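Local coordinates for transcriptional repressor PadR (Bacillus cereus, PDB 6JYI), which binds DNA as a PadR-like transcriptional regulator, probably repressing its target genes as a dimer through winged helix-turn-helix domains, at the interface of chains A and B. Sequence-based numbering; all coordinates share one arbitrary frame. Chains: chain A/B, Transcriptional repressor PadR.

Contact 1: the interface of chains A and B. Residues chain A 34-35, 38, 139, 153; chain B 103-104, 107.
The short helix 101-107 of chain B presents B:Leu103, B:Met104 (selenomethionine) and B:Tyr107 to chain A, where the end of helix 24-35, the loop residue A:Phe38 and helices 114-142 and 148-175 line the receiving pocket. B:Tyr107 has its CG anti to the backbone N (chi1 -168°), which carries the ring away from its own helix and in among A:Val34, A:Phe35, A:Phe38, A:Tyr139 and A:Ser153. A:Val34, A:Phe35 and A:Phe38 share one face of this ring. A:Val34 CG1 rests over it near the CE1-CZ rim, 3.5 Å from B:Tyr107 CE1. A:Phe35 stands edge-to-face, the planes 64° apart, its CZ end pointing at the tyrosine face, 3.6 Å from B:Tyr107 CE2. A:Phe38 runs across the tyrosine, its CZ over the face and 3.7 Å from B:Tyr107 CD1, while A:Phe38 CB packs 3.8 Å from B:Leu103 CD1. B:Met104 sets its CA and CB beside A:Phe38 CE1; the position of its CE, and hence its contacts with both phenylalanines, is doubtful. At the CD1-CE1 edge of B:Tyr107 the hydroxyls A:Tyr139 OH and A:Ser153 OG hydrogen-bond at 2.8 Å, joining two helices of chain A. A:Ser153 OG lies in the plane of the B:Tyr107 ring, 3.5 Å from CD1. This aromatic pocket ties the partner's short helix to both the N-terminal region and the long helices of chain A, probably helping to fix how they sit in the dimer.

Contact 2: the interface of chains A and B. Residues chain A 101-102, 105, 127; chain B 92-94.
B:Val93, in the loop leading to strand 97-99 of chain B, lies among A:Phe102, A:Arg105 and A:Arg127, and its own carbonyl and the next amide, of B:Glu94, are bonded to chain A. The amide N of B:Glu94 donates to the carboxylate oxygen A:Asp101 OD2 at 2.9 Å, nearly straight at 174° and on the anti lone pair. A:Arg127, from helix 114-142, sends NH1 to the carbonyl B:Val93 O at 3.0 Å; the oxygen lies in the guanidinium plane, but the nitrogen sits above the carbonyl plane. A:Arg105 NH2 adds a weak bond to B:Pro92 O. The two methyls of B:Val93 part: CG1 rests 3.8 Å from A:Phe102 CA, against the backbone, whereas CG2 lies over the centre of one face of the A:Arg105 guanidinium. A water links the A:Phe102 amide N to the carbonyl B:Glu94 O, 2.7 Å from the latter. Behind this shell, A:Arg105 holds A:Asp101 side-on, giving NE to OD1 at 3.0 Å in a salt bridge and NH2 to OD2. The bend at chi2 (-62°) folds the arginine back along helix 101-107 towards that carboxylate. A:Asp101 OD2 is thus gripped from both chains, and the arginine probably steadies the carboxylate's negative charge while holding its rotation. With backbone hydrogen bonds and the packed B:Val93 side chain, the contact anchors the partner's loop to two helices of chain A and so probably stabilises the dimer.

Contact 3: the interface of chains A and B. Residues chain A 37, 96-99; chain B 96-98.
The carbonyl oxygen B:Val97 O accepts from the amide A:Arg99 N at 2.9 Å, and a water lies 2.7 Å from this oxygen. The same water reaches the carbonyl A:Val97 O, bridging the two strands. The return bond runs from B:Val97 N to A:Arg99 O, also 2.9 Å and close to straight at 166°. These reciprocal bonds make an antiparallel bridge between the 97-99 strands, with the two copies of Leu98 facing each other across the two-fold. The leucines cross at a slant, A:Leu98 CD1 reaching 4.0 Å from B:Leu98 CB in ordinary van der Waals contact. In B:Leu98, CG is anti to the backbone N (chi1 174°), directing its branches across the strand pair: CD1 approaches the carbonyl A:Val97 O, while CD2 lies 3.5 Å from A:His37 O, in the loop after helix 24-35. A:Arg99 and B:Val97 run alongside each other in the same direction. The arginine chain bends at chi3 (78°), swinging its head over the valine, where NH2 sits 3.5 Å from B:Val97 CG2. Part of one guanidinium face therefore rests on the valine, its CB offset towards the rim. By pairing a short strand from each copy, the site forms a small intermolecular sheet on the two-fold, and the leucine contact with A:His37 extends this central join towards the N-terminal region.

Contact 1: the interface of chains A and B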
# COMPACT_ATOMS: atom_id res chain seq x y z
N VAL A 34 -12.37 -2.64 -6.14
CA VAL A 34 -12.23 -2.96 -4.72
C VAL A 34 -10.76 -3.17 -4.37
O VAL A 34 -10.21 -2.44 -3.52
CB VAL A 34 -13.01 -4.25 -4.37
CG1 VAL A 34 -12.66 -4.75 -3.01
CG2 VAL A 34 -14.51 -4.04 -4.52
N PHE A 35 -10.09 -4.11 -5.02
CA PHE A 35 -8.72 -4.49 -4.61
C PHE A 35 -7.62 -3.47 -4.90
O PHE A 35 -6.57 -3.49 -4.27
CB PHE A 35 -8.34 -5.89 -5.13
CG PHE A 35 -9.10 -6.99 -4.49
CD1 PHE A 35 -10.32 -7.38 -4.97
CD2 PHE A 35 -8.62 -7.64 -3.40
CE1 PHE A 35 -11.03 -8.42 -4.36
CE2 PHE A 35 -9.37 -8.66 -2.82
CZ PHE A 35 -10.56 -9.03 -3.32
N PHE A 38 -6.72 -1.99 -1.49
CA PHE A 38 -6.03 -2.70 -0.43
C PHE A 38 -5.16 -3.89 -0.84
O PHE A 38 -4.49 -4.46 0.02
CB PHE A 38 -7.01 -3.04 0.71
CG PHE A 38 -8.04 -4.06 0.34
CD1 PHE A 38 -7.71 -5.40 0.31
CD2 PHE A 38 -9.36 -3.67 0.06
CE1 PHE A 38 -8.65 -6.36 -0.04
CE2 PHE A 38 -10.32 -4.63 -0.26
CZ PHE A 38 -9.97 -5.95 -0.33
N TYR A 139 -18.85 -1.50 -3.26
CA TYR A 139 -19.12 -2.61 -2.32
C TYR A 139 -20.58 -3.07 -2.39
O TYR A 139 -20.86 -4.24 -2.27
CB TYR A 139 -18.74 -2.23 -0.88
CG TYR A 139 -17.33 -2.55 -0.48
CD1 TYR A 139 -16.26 -1.87 -1.02
CD2 TYR A 139 -17.06 -3.53 0.47
CE1 TYR A 139 -14.96 -2.13 -0.61
CE2 TYR A 139 -15.76 -3.81 0.87
CZ TYR A 139 -14.72 -3.11 0.32
OH TYR A 139 -13.44 -3.38 0.72
N SER A 153 -13.33 -3.99 5.91
CA SER A 153 -12.38 -3.55 4.86
C SER A 153 -12.77 -2.22 4.27
O SER A 153 -11.94 -1.35 4.10
CB SER A 153 -12.14 -4.62 3.75
OG SER A 153 -13.29 -4.92 3.00
N LEU B 103 -6.63 -6.24 5.51
CA LEU B 103 -7.89 -5.86 4.92
C LEU B 103 -8.42 -6.98 4.03
O LEU B 103 -9.63 -7.15 3.90
CB LEU B 103 -7.80 -4.53 4.18
CG LEU B 103 -7.61 -3.30 5.11
CD1 LEU B 103 -7.35 -1.98 4.37
CD2 LEU B 103 -8.78 -3.16 6.12
N MSE B 104 -7.52 -7.71 3.39
CA MSE B 104 -7.91 -8.88 2.63
C MSE B 104 -8.53 -9.99 3.50
O MSE B 104 -9.51 -10.63 3.09
CB MSE B 104 -6.73 -9.37 1.76
CG MSE B 104 -6.92 -10.67 1.06
SE MSE B 104 -6.31 -10.56 -0.80
CE MSE B 104 -8.11 -9.55 -0.89
N TYR B 107 -11.95 -8.75 4.13
CA TYR B 107 -12.74 -8.90 2.93
C TYR B 107 -13.23 -10.35 2.76
O TYR B 107 -14.37 -10.56 2.36
CB TYR B 107 -11.95 -8.46 1.71
CG TYR B 107 -12.77 -8.32 0.50
CD1 TYR B 107 -13.45 -7.14 0.24
CD2 TYR B 107 -12.91 -9.35 -0.41
CE1 TYR B 107 -14.24 -6.99 -0.87
CE2 TYR B 107 -13.73 -9.20 -1.55
CZ TYR B 107 -14.37 -8.04 -1.77
OH TYR B 107 -15.16 -7.86 -2.89

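Contact 2: the interface of chains A and B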
# COMPACT_ATOMS: atom_id res chain seq x y z
N ASP A 101 4.40 7.50 -3.87
CA ASP A 101 5.20 8.49 -4.59
C ASP A 101 4.91 9.90 -4.06
O ASP A 101 5.83 10.70 -3.87
CB ASP A 101 4.86 8.38 -6.08
CG ASP A 101 5.77 9.18 -6.97
OD1 ASP A 101 6.89 9.56 -6.57
OD2 ASP A 101 5.36 9.41 -8.11
N PHE A 102 3.63 10.19 -3.81
CA PHE A 102 3.24 11.48 -3.23
C PHE A 102 3.93 11.81 -1.88
O PHE A 102 4.42 12.92 -1.70
CB PHE A 102 1.73 11.56 -3.04
CG PHE A 102 1.30 12.75 -2.23
CD1 PHE A 102 1.27 14.02 -2.79
CD2 PHE A 102 0.91 12.60 -0.89
CE1 PHE A 102 0.87 15.12 -2.03
CE2 PHE A 102 0.51 13.69 -0.14
CZ PHE A 102 0.50 14.95 -0.70
N ARG A 105 7.50 12.68 -2.56
CA ARG A 105 7.61 14.03 -3.14
C ARG A 105 7.57 15.07 -2.02
O ARG A 105 8.36 16.02 -2.02
CB ARG A 105 6.50 14.34 -4.12
CG ARG A 105 6.36 13.40 -5.31
CD ARG A 105 7.57 13.35 -6.25
NE ARG A 105 7.29 12.39 -7.33
CZ ARG A 105 7.05 12.67 -8.61
NH1 ARG A 105 7.08 13.92 -9.07
NH2 ARG A 105 6.79 11.67 -9.45
N ARG A 127 -8.03 13.18 -5.54
CA ARG A 127 -7.91 11.74 -5.72
C ARG A 127 -8.55 10.94 -4.59
O ARG A 127 -9.39 10.09 -4.84
CB ARG A 127 -6.45 11.32 -5.83
CG ARG A 127 -5.83 11.61 -7.19
CD ARG A 127 -4.37 11.16 -7.26
NE ARG A 127 -3.58 12.08 -8.08
CZ ARG A 127 -2.36 11.83 -8.56
NH1 ARG A 127 -1.73 10.67 -8.31
NH2 ARG A 127 -1.76 12.76 -9.29
N PRO B 92 5.00 12.99 -13.49
CA PRO B 92 3.72 12.96 -12.78
C PRO B 92 3.73 12.03 -11.56
O PRO B 92 4.52 11.05 -11.50
CB PRO B 92 2.71 12.50 -13.85
CG PRO B 92 3.54 11.98 -15.00
CD PRO B 92 4.87 12.68 -14.92
N VAL B 93 2.90 12.37 -10.57
CA VAL B 93 2.88 11.64 -9.30
C VAL B 93 2.07 10.36 -9.46
O VAL B 93 0.88 10.40 -9.82
CB VAL B 93 2.27 12.48 -8.16
CG1 VAL B 93 2.22 11.64 -6.88
CG2 VAL B 93 3.08 13.76 -7.94
N GLU B 94 2.70 9.23 -9.19
CA GLU B 94 2.00 7.96 -9.40
C GLU B 94 1.07 7.69 -8.23
O GLU B 94 1.37 8.03 -7.08
CB GLU B 94 3.01 6.84 -9.55
CG GLU B 94 4.06 7.18 -10.59
CD GLU B 94 4.62 5.95 -11.24
OE1 GLU B 94 5.34 5.21 -10.52
OE2 GLU B 94 4.29 5.71 -12.44
O HOH W 1 1.19 8.52 -4.38

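Contact 3: the interface of chains A and B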
# COMPACT_ATOMS: atom_id res chain seq x y z
N HIS A 37 -7.64 -0.73 -3.78
CA HIS A 37 -7.56 0.04 -2.55
C HIS A 37 -6.80 -0.66 -1.44
O HIS A 37 -6.28 0.01 -0.54
CB HIS A 37 -8.95 0.47 -2.09
CG HIS A 37 -9.64 1.38 -3.05
ND1 HIS A 37 -9.26 2.70 -3.23
CD2 HIS A 37 -10.66 1.16 -3.92
CE1 HIS A 37 -10.03 3.26 -4.15
NE2 HIS A 37 -10.89 2.35 -4.59
N ASP A 96 1.32 -4.30 6.38
CA ASP A 96 0.97 -3.49 5.22
C ASP A 96 2.25 -3.15 4.47
O ASP A 96 3.29 -2.92 5.08
CB ASP A 96 0.33 -2.17 5.63
CG ASP A 96 -1.10 -2.34 6.16
OD1 ASP A 96 -1.65 -3.46 6.12
OD2 ASP A 96 -1.66 -1.32 6.61
N VAL A 97 2.15 -3.10 3.14
CA VAL A 97 3.24 -2.60 2.32
C VAL A 97 2.66 -1.47 1.47
O VAL A 97 1.78 -1.72 0.64
CB VAL A 97 3.80 -3.71 1.42
CG1 VAL A 97 4.88 -3.18 0.43
CG2 VAL A 97 4.32 -4.91 2.25
N LEU A 98 3.21 -0.26 1.59
CA LEU A 98 2.74 0.92 0.84
C LEU A 98 3.83 1.58 0.06
O LEU A 98 4.93 1.80 0.58
CB LEU A 98 2.09 1.94 1.79
CG LEU A 98 1.66 3.28 1.17
CD1 LEU A 98 0.41 3.17 0.27
CD2 LEU A 98 1.40 4.31 2.27
N ARG A 99 3.55 1.90 -1.21
CA ARG A 99 4.42 2.75 -2.02
C ARG A 99 3.64 3.99 -2.34
O ARG A 99 2.73 3.93 -3.16
CB ARG A 99 4.88 2.08 -3.32
CG ARG A 99 5.78 2.98 -4.18
CD ARG A 99 6.50 2.26 -5.31
NE ARG A 99 5.65 2.00 -6.46
CZ ARG A 99 5.16 0.81 -6.83
NH1 ARG A 99 5.42 -0.30 -6.13
NH2 ARG A 99 4.39 0.71 -7.92
N ASP B 96 -0.91 5.93 -5.27
CA ASP B 96 -0.51 5.07 -4.18
C ASP B 96 -0.71 3.60 -4.52
O ASP B 96 -1.71 3.26 -5.17
CB ASP B 96 -1.37 5.35 -2.94
CG ASP B 96 -0.88 6.49 -2.11
OD1 ASP B 96 0.10 7.20 -2.45
OD2 ASP B 96 -1.50 6.68 -1.05
N VAL B 97 0.20 2.73 -4.07
CA VAL B 97 0.05 1.29 -4.21
C VAL B 97 0.13 0.65 -2.82
O VAL B 97 1.19 0.60 -2.21
CB VAL B 97 1.13 0.64 -5.10
CG1 VAL B 97 0.82 -0.86 -5.29
CG2 VAL B 97 1.25 1.36 -6.43
N LEU B 98 -1.02 0.20 -2.33
CA LEU B 98 -1.14 -0.43 -1.04
C LEU B 98 -1.49 -1.91 -1.13
O LEU B 98 -2.43 -2.28 -1.85
CB LEU B 98 -2.24 0.26 -0.22
CG LEU B 98 -2.57 -0.41 1.12
CD1 LEU B 98 -1.34 -0.36 2.01
CD2 LEU B 98 -3.77 0.33 1.81
O HOH W 2 2.59 -1.65 -2.13

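Measured between the centres of their C-alpha atoms, contact 3 is about 12 Å from contact 1 and about 13 Å from contact 2, and contacts 1 and 2 are about 22 Å apart. One stretch of chain, from loop 92-94 through strand 97-99 into helix 101-107, runs through all three. Helix 101-107 serves contact 1 from chain B and contact 2 from chain A; helix 114-142 of chain A joins both. The loop after helix 24-35 serves contacts 1 and 3. Two-fold symmetry repeats each contact with chains exchanged, which probably restrains how the subunits are placed for DNA binding.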